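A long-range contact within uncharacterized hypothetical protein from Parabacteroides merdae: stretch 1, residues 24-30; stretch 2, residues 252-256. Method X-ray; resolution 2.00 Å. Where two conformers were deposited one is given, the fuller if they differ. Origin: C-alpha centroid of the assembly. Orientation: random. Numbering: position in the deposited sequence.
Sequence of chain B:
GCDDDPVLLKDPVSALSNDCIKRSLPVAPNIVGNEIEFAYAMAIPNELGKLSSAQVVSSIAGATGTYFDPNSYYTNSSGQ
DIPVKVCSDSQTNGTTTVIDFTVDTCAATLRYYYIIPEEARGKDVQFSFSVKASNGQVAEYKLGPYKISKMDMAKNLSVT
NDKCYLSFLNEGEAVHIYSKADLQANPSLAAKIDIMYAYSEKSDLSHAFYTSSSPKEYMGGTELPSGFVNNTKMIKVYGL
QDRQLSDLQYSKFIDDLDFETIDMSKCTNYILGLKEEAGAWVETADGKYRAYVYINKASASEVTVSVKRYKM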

# COMPACT_ATOMS: atom_id res chain seq x y z
N SER B 24 4.75 15.32 -13.09
CA SER B 24 4.85 15.94 -14.40
C SER B 24 6.29 15.85 -14.96
O SER B 24 7.29 16.09 -14.23
CB SER B 24 4.37 17.41 -14.31
OG SER B 24 3.11 17.50 -13.61
N LEU B 25 6.42 15.60 -16.25
CA LEU B 25 7.75 15.40 -16.86
C LEU B 25 8.58 16.71 -17.01
O LEU B 25 8.02 17.76 -17.35
CB LEU B 25 7.60 14.76 -18.23
CG LEU B 25 6.66 13.56 -18.33
CD1 LEU B 25 6.43 13.21 -19.79
CD2 LEU B 25 7.26 12.41 -17.51
N PRO B 26 9.89 16.65 -16.72
CA PRO B 26 10.77 17.84 -16.80
C PRO B 26 10.84 18.49 -18.20
O PRO B 26 11.07 19.69 -18.32
CB PRO B 26 12.15 17.30 -16.44
CG PRO B 26 11.88 16.11 -15.61
CD PRO B 26 10.58 15.51 -16.08
N VAL B 27 10.66 17.70 -19.25
CA VAL B 27 10.65 18.24 -20.61
C VAL B 27 9.30 18.86 -20.96
O VAL B 27 9.21 19.58 -21.93
CB VAL B 27 11.02 17.16 -21.64
CG1 VAL B 27 12.45 16.72 -21.44
CG2 VAL B 27 10.08 15.98 -21.49
N ALA B 28 8.24 18.59 -20.19
CA ALA B 28 6.90 19.01 -20.60
C ALA B 28 6.70 20.46 -20.13
O ALA B 28 6.79 20.74 -18.95
CB ALA B 28 5.81 18.09 -20.07
N PRO B 29 6.44 21.40 -21.06
CA PRO B 29 6.27 22.75 -20.57
C PRO B 29 5.02 22.89 -19.68
O PRO B 29 4.00 22.23 -19.92
CB PRO B 29 6.12 23.60 -21.83
CG PRO B 29 6.55 22.74 -22.95
CD PRO B 29 6.28 21.33 -22.52
N ASN B 30 5.11 23.80 -18.72
CA ASN B 30 4.08 24.08 -17.74
C ASN B 30 3.26 25.28 -18.31
O ASN B 30 3.74 26.42 -18.28
CB ASN B 30 4.74 24.47 -16.42
CG ASN B 30 5.54 23.35 -15.81
OD1 ASN B 30 5.05 22.23 -15.69
ND2 ASN B 30 6.76 23.65 -15.36
N LYS B 252 7.89 14.85 -28.78
CA LYS B 252 8.62 15.92 -28.22
C LYS B 252 7.63 17.06 -27.95
O LYS B 252 6.42 16.98 -28.24
CB LYS B 252 9.77 16.27 -29.17
CG LYS B 252 10.81 15.17 -29.19
CD LYS B 252 11.92 15.43 -30.20
CE LYS B 252 12.92 14.27 -30.17
NZ LYS B 252 12.52 13.16 -31.09
N PHE B 253 8.16 18.10 -27.33
CA PHE B 253 7.34 19.23 -26.96
C PHE B 253 7.88 20.47 -27.66
O PHE B 253 9.10 20.71 -27.67
CB PHE B 253 7.38 19.44 -25.45
CG PHE B 253 6.90 18.25 -24.65
CD1 PHE B 253 7.78 17.28 -24.24
CD2 PHE B 253 5.57 18.12 -24.31
CE1 PHE B 253 7.35 16.21 -23.49
CE2 PHE B 253 5.12 17.02 -23.59
CZ PHE B 253 6.02 16.07 -23.18
N ILE B 254 6.98 21.27 -28.18
CA ILE B 254 7.30 22.62 -28.62
C ILE B 254 7.23 23.50 -27.40
O ILE B 254 6.21 23.51 -26.67
CB ILE B 254 6.29 23.13 -29.66
CG1 ILE B 254 6.33 22.21 -30.90
CG2 ILE B 254 6.54 24.59 -30.05
CD1 ILE B 254 5.10 22.42 -31.76
N ASP B 255 8.30 24.23 -27.16
CA ASP B 255 8.38 25.10 -25.99
C ASP B 255 8.59 26.54 -26.47
O ASP B 255 8.67 26.84 -27.70
CB ASP B 255 9.47 24.61 -24.99
CG ASP B 255 9.27 25.13 -23.54
OD1 ASP B 255 8.38 25.96 -23.27
OD2 ASP B 255 10.04 24.70 -22.66
N ASP B 256 8.67 27.45 -25.51
CA ASP B 256 8.87 28.86 -25.81
C ASP B 256 10.09 29.12 -26.73
O ASP B 256 10.04 29.95 -27.60
CB ASP B 256 9.03 29.67 -24.51
CG ASP B 256 7.78 29.62 -23.59
OD1 ASP B 256 6.96 28.69 -23.65
OD2 ASP B 256 7.63 30.58 -22.80

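Ser24 lies out of reach of the second stretch, so the contact begins at Leu25, marginally: Leu25 CD1 is 4.5 Å from Phe253 CZ, at the limit of apolar contact. Leu25 also opens a type I beta turn, closed by a hydrogen bond from Ala28 N to Leu25 O at 3.0 Å. Pro26, within the turn, makes no contact. Val27 has its CA-to-CB bond sideways to the second stretch, yet with chi1 in the m well its CG2 comes within 3.4 Å of Phe253 CE1, a tight van der Waals approach oblique to the ring.

Ala28 sits over one face of that ring. Its CA is 3.8 Å from the ring centroid and 3° off the normal, the geometry of a CH-pi interaction, and Ala28 CB lies 3.7 Å from Phe253 CZ.

Pro29 carries the contact past the ring to the Ile254 carbonyl and the Asp255 side chain. Pro29 CD is 3.7 Å from Phe253 CB, Pro29 CG 3.8 Å from Ile254 O, and Pro29 CB 3.6 Å from Asp255 OD1. Asp255 OD1 in turn accepts a hydrogen bond from Asp256 N at 2.7 Å, with an N-H...O angle of 154°. The CA-to-CB bond of Asn30 points away from the second stretch, and the residue makes no contact. No hydrogen bond links the stretches; the 263 Å² they bury rests on packing, centred on Phe253 and Pro29.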